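PDB 4JGI: cobalamin-binding protein from Desulfitobacterium hafniense, which binds methylcobalamin and probably serves as the corrinoid carrier of an O-demethylase system, carrying methyl groups on the cobalt of the cofactor. Local coordinates for residues Glu37-Lys40 with Ala41-Gly45. Residues are numbered along the deposited sequence; the frame is centred on the assembly and turned at random.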
loop_
_atom_site.group_PDB
_atom_site.type_symbol
_atom_site.label_atom_id
_atom_site.label_comp_id
_atom_site.label_asym_id
_atom_site.label_seq_id
_atom_site.Cartn_x
_atom_site.Cartn_y
_atom_site.Cartn_z
ATOM N N GLU A 37 -19.216 4.151 -0.312
ATOM C CA GLU A 37 -18.924 5.278 0.545
ATOM C C GLU A 37 -18.212 4.862 1.874
ATOM O O GLU A 37 -17.309 5.533 2.347
ATOM C CB GLU A 37 -20.179 6.120 0.869
ATOM C CG GLU A 37 -20.712 6.917 -0.331
ATOM C CD GLU A 37 -22.040 7.625 -0.122
ATOM O OE1 GLU A 37 -22.679 7.427 0.945
ATOM O OE2 GLU A 37 -22.454 8.384 -1.051
ATOM N N LEU A 38 -18.663 3.730 2.426
ATOM C CA LEU A 38 -18.112 3.199 3.634
ATOM C C LEU A 38 -16.657 2.769 3.410
ATOM O O LEU A 38 -15.779 3.063 4.221
ATOM C CB LEU A 38 -18.945 2.050 4.186
ATOM C CG LEU A 38 -18.443 1.544 5.532
ATOM C CD1 LEU A 38 -18.418 2.599 6.607
ATOM C CD2 LEU A 38 -19.267 0.325 5.971
ATOM N N ILE A 39 -16.418 2.132 2.295
ATOM C CA ILE A 39 -15.035 1.772 1.912
ATOM C C ILE A 39 -14.137 2.973 1.864
ATOM O O ILE A 39 -13.024 2.975 2.465
ATOM C CB ILE A 39 -15.039 1.040 0.592
ATOM C CG1 ILE A 39 -15.663 -0.349 0.798
ATOM C CG2 ILE A 39 -13.621 0.900 0.002
ATOM C CD1 ILE A 39 -16.073 -1.005 -0.497
ATOM N N LYS A 40 -14.602 4.057 1.228
ATOM C CA LYS A 40 -13.808 5.280 1.192
ATOM C C LYS A 40 -13.534 5.854 2.586
ATOM O O LYS A 40 -12.427 6.295 2.915
ATOM C CB LYS A 40 -14.491 6.349 0.316
ATOM C CG LYS A 40 -13.709 7.629 0.099
ATOM C CD LYS A 40 -12.972 7.811 -1.261
ATOM C CE LYS A 40 -12.194 9.158 -1.302
ATOM N NZ LYS A 40 -11.721 9.776 -2.617
ATOM N N ALA A 41 -14.537 5.796 3.456
ATOM C CA ALA A 41 -14.337 6.243 4.800
ATOM C C ALA A 41 -13.296 5.404 5.567
ATOM O O ALA A 41 -12.484 5.933 6.321
ATOM C CB ALA A 41 -15.657 6.247 5.557
ATOM N N PHE A 42 -13.372 4.070 5.407
ATOM C CA PHE A 42 -12.353 3.241 5.978
ATOM C C PHE A 42 -10.952 3.507 5.452
ATOM O O PHE A 42 -9.942 3.512 6.215
ATOM C CB PHE A 42 -12.750 1.765 5.846
ATOM C CG PHE A 42 -13.899 1.324 6.699
ATOM C CD1 PHE A 42 -14.217 1.919 7.922
ATOM C CD2 PHE A 42 -14.607 0.165 6.303
ATOM C CE1 PHE A 42 -15.254 1.412 8.757
ATOM C CE2 PHE A 42 -15.610 -0.355 7.127
ATOM C CZ PHE A 42 -15.950 0.293 8.316
ATOM N N GLN A 43 -10.849 3.808 4.200
ATOM C CA GLN A 43 -9.543 4.151 3.587
ATOM C C GLN A 43 -8.989 5.463 4.210
ATOM O O GLN A 43 -7.805 5.630 4.433
ATOM C CB GLN A 43 -9.710 4.198 2.041
ATOM C CG GLN A 43 -9.898 2.829 1.441
ATOM C CD GLN A 43 -10.093 2.753 -0.053
ATOM O OE1 GLN A 43 -10.193 1.627 -0.628
ATOM N NE2 GLN A 43 -10.171 3.881 -0.674
ATOM N N GLN A 44 -9.855 6.441 4.476
ATOM C CA GLN A 44 -9.464 7.634 5.111
ATOM C C GLN A 44 -9.014 7.314 6.507
ATOM O O GLN A 44 -8.035 7.881 7.009
ATOM C CB GLN A 44 -10.639 8.573 5.066
ATOM C CG GLN A 44 -10.813 9.459 6.285
ATOM C CD GLN A 44 -12.055 10.354 6.171
ATOM O OE1 GLN A 44 -12.826 10.249 5.198
ATOM N NE2 GLN A 44 -12.261 11.218 7.166
ATOM N N GLY A 45 -9.695 6.405 7.194
ATOM C CA GLY A 45 -9.227 6.007 8.503
ATOM C C GLY A 45 -7.881 5.314 8.587
ATOM O O GLY A 45 -7.133 5.447 9.563
#
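Leu38 puts CG anti to its backbone N (chi1 -175°) and Phe42 puts CG anti to its carbonyl carbon (chi1 -70°), which brings the two side chains together one turn apart. Leu38 CD1 then sits over one face of the Phe42 ring, 4.0 Å from the centroid and displaced toward the rim, a CH-pi contact. Leu38 CG lies 3.8 Å from Phe42 CE2. Ile39 and Gln43 lie side by side; Ile39 CG2 is in van der Waals contact with Gln43 OE1 at 3.6 Å. The backbone is regular alpha helix. Phe42 N donates to Leu38 O in a nearly straight bond of 2.9 Å. Gln43 N bonds to Ile39 O, also at 2.9 Å. Helix 32-54 belongs to the helical B12-binding region, away from the cobalamin. Phe42 also touches Val22 and Val23 of helix 16-29 and Leu70 and Ala73 of helix 60-77. Replacing Phe42 with an alanine removes the ring and is likely to leave Leu38 CD1 without its aromatic face and to open a gap toward helices 16-29 and 60-77. The side chains of the buried Leu38-Phe42 pair are wholly apolar, so dispersion and exclusion of water probably dominate their contact.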